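Tyrosine recombinase XerH (Helicobacter pylori, PDB 5JK0) cuts and rejoins recombining DNA molecules as a site-specific tyrosine recombinase and takes part in chromosome segregation. Local coordinates at residues I205-F210 with F252-L257. Sequence-based numbering, arbitrary orientation.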
loop_
_atom_site.group_PDB
_atom_site.type_symbol
_atom_site.label_atom_id
_atom_site.label_comp_id
_atom_site.label_asym_id
_atom_site.label_seq_id
_atom_site.Cartn_x
_atom_site.Cartn_y
_atom_site.Cartn_z
ATOM N N ILE D 205 29.671 -26.631 8.672
ATOM C CA ILE D 205 29.538 -25.190 8.482
ATOM C C ILE D 205 30.087 -24.738 7.129
ATOM O O ILE D 205 29.491 -23.890 6.467
ATOM C CB ILE D 205 30.245 -24.416 9.616
ATOM C CG1 ILE D 205 29.611 -24.766 10.963
ATOM C CG2 ILE D 205 30.172 -22.915 9.377
ATOM C CD1 ILE D 205 30.169 -23.986 12.130
ATOM N N LYS D 206 31.209 -25.316 6.712
ATOM C CA LYS D 206 31.832 -24.928 5.448
ATOM C C LYS D 206 30.950 -25.246 4.242
ATOM O O LYS D 206 30.878 -24.458 3.300
ATOM C CB LYS D 206 33.195 -25.600 5.288
ATOM C CG LYS D 206 34.269 -25.003 6.178
ATOM C CD LYS D 206 35.666 -25.339 5.690
ATOM C CE LYS D 206 36.714 -24.725 6.607
ATOM N NZ LYS D 206 37.954 -24.343 5.877
ATOM N N ILE D 207 30.283 -26.397 4.272
ATOM C CA ILE D 207 29.389 -26.783 3.183
ATOM C C ILE D 207 28.243 -25.779 3.051
ATOM O O ILE D 207 27.828 -25.434 1.943
ATOM C CB ILE D 207 28.828 -28.205 3.394
ATOM C CG1 ILE D 207 29.945 -29.241 3.261
ATOM C CG2 ILE D 207 27.724 -28.507 2.391
ATOM C CD1 ILE D 207 29.486 -30.668 3.463
ATOM N N ILE D 208 27.752 -25.297 4.189
ATOM C CA ILE D 208 26.695 -24.290 4.210
ATOM C C ILE D 208 27.169 -22.972 3.602
ATOM O O ILE D 208 26.459 -22.355 2.808
ATOM C CB ILE D 208 26.191 -24.037 5.645
ATOM C CG1 ILE D 208 25.502 -25.289 6.192
ATOM C CG2 ILE D 208 25.236 -22.853 5.681
ATOM C CD1 ILE D 208 24.900 -25.101 7.564
ATOM N N VAL D 209 28.376 -22.552 3.970
ATOM C CA VAL D 209 28.933 -21.293 3.483
ATOM C C VAL D 209 29.093 -21.284 1.964
ATOM O O VAL D 209 28.719 -20.317 1.298
ATOM C CB VAL D 209 30.303 -20.999 4.131
ATOM C CG1 VAL D 209 30.935 -19.760 3.510
ATOM C CG2 VAL D 209 30.156 -20.829 5.634
ATOM N N PHE D 210 29.634 -22.368 1.418
ATOM C CA PHE D 210 29.961 -22.423 -0.003
ATOM C C PHE D 210 28.758 -22.717 -0.902
ATOM O O PHE D 210 28.737 -22.305 -2.061
ATOM C CB PHE D 210 31.048 -23.471 -0.252
ATOM C CG PHE D 210 32.399 -23.084 0.279
ATOM C CD1 PHE D 210 33.023 -21.926 -0.158
ATOM C CD2 PHE D 210 33.055 -23.886 1.199
ATOM C CE1 PHE D 210 34.269 -21.568 0.325
ATOM C CE2 PHE D 210 34.301 -23.533 1.685
ATOM C CZ PHE D 210 34.908 -22.373 1.246
ATOM N N PHE D 252 38.269 -29.317 -3.609
ATOM C CA PHE D 252 39.368 -28.971 -2.708
ATOM C C PHE D 252 38.920 -28.200 -1.464
ATOM O O PHE D 252 39.704 -27.999 -0.537
ATOM C CB PHE D 252 40.432 -28.163 -3.458
ATOM C CG PHE D 252 40.004 -26.764 -3.804
ATOM C CD1 PHE D 252 39.239 -26.518 -4.932
ATOM C CD2 PHE D 252 40.375 -25.694 -3.006
ATOM C CE1 PHE D 252 38.848 -25.233 -5.253
ATOM C CE2 PHE D 252 39.985 -24.407 -3.321
ATOM C CZ PHE D 252 39.221 -24.177 -4.447
ATOM N N HIS D 253 37.662 -27.770 -1.447
ATOM C CA HIS D 253 37.128 -27.014 -0.321
ATOM C C HIS D 253 36.799 -27.899 0.881
ATOM O O HIS D 253 36.883 -27.452 2.024
ATOM C CB HIS D 253 35.877 -26.239 -0.745
ATOM C CG HIS D 253 36.171 -24.968 -1.480
ATOM N ND1 HIS D 253 35.306 -24.427 -2.408
ATOM C CD2 HIS D 253 37.227 -24.124 -1.415
ATOM C CE1 HIS D 253 35.821 -23.309 -2.887
ATOM N NE2 HIS D 253 36.985 -23.101 -2.301
ATOM N N ILE D 254 36.418 -29.150 0.627
ATOM C CA ILE D 254 35.971 -30.037 1.701
ATOM C C ILE D 254 36.533 -31.456 1.616
ATOM O O ILE D 254 36.251 -32.284 2.482
ATOM C CB ILE D 254 34.430 -30.153 1.728
ATOM C CG1 ILE D 254 33.913 -30.662 0.381
ATOM C CG2 ILE D 254 33.788 -28.820 2.095
ATOM C CD1 ILE D 254 32.436 -30.983 0.375
ATOM N N GLU D 255 37.318 -31.738 0.581
ATOM C CA GLU D 255 37.801 -33.097 0.337
ATOM C C GLU D 255 38.674 -33.615 1.479
ATOM O O GLU D 255 38.662 -34.807 1.787
ATOM C CB GLU D 255 38.574 -33.160 -0.981
ATOM C CG GLU D 255 38.825 -34.571 -1.488
ATOM C CD GLU D 255 39.375 -34.594 -2.901
ATOM O OE1 GLU D 255 39.702 -33.511 -3.431
ATOM O OE2 GLU D 255 39.478 -35.695 -3.484
ATOM N N SER D 256 39.425 -32.717 2.108
ATOM C CA SER D 256 40.273 -33.092 3.233
ATOM C C SER D 256 39.440 -33.368 4.480
ATOM O O SER D 256 39.659 -34.357 5.180
ATOM C CB SER D 256 41.301 -31.997 3.521
ATOM O OG SER D 256 42.123 -32.348 4.622
ATOM N N LEU D 257 38.482 -32.487 4.750
ATOM C CA LEU D 257 37.620 -32.617 5.919
ATOM C C LEU D 257 36.701 -33.830 5.820
ATOM O O LEU D 257 36.512 -34.556 6.798
ATOM C CB LEU D 257 36.784 -31.349 6.111
ATOM C CG LEU D 257 37.501 -30.133 6.696
ATOM C CD1 LEU D 257 36.589 -28.918 6.677
ATOM C CD2 LEU D 257 37.967 -30.430 8.111
#
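Ile207 of helix 198-211 and Ile254, the N-cap residue of helix 255-264, are the pair whose CA atoms come closest, 7.5 Å apart; no hydrogen bond links the two segments, and the contact is mainly one of side chains. The rings of Phe210 and His253 lie face to face, with centroids 4.1 Å apart and planes only 2° from parallel. The overlap is nearly full: the imidazole ND1 sits over the centre of the phenyl ring, 3.9 Å above its plane, while Phe210 CZ covers the middle of the imidazole. The first torsion of His253 (chi1 -80°) sets CG beside its own backbone N, over Phe210 CE2 and CZ. On the opposite face of the imidazole Phe252 CE1 stands 4.1 Å above the plane, offset toward the rim, its ring tilted against the imidazole rather than stacked. ND1 is buried without a polar partner anywhere in the model. The two segments belong to the catalytic domain of the tyrosine recombinase fold, where the chain leaves helix 198-211 and passes the short helix 215-219 and a three-stranded antiparallel sheet before helix 255-264; Leu249, on the last strand, touches both Phe210 and Ile254. Beside the stack, Ile207 CG1 meets Ile254 CG2 at 4.0 Å, the two side chains crossing at about a right angle. The side chain of Ile207 lies about 11 Å from those of Arg214 and Arg313, both predicted active-site residues. Further along, Lys206 lays its CD against Leu257 CD1 at 3.8 Å, again at about a right angle, and its ammonium goes on to a salt bridge with Asp189 of helix 178-190. Trp360 of a second subunit packs edge-to-face with Phe210, and its NE1 hydrogen-bonds to Phe210 O.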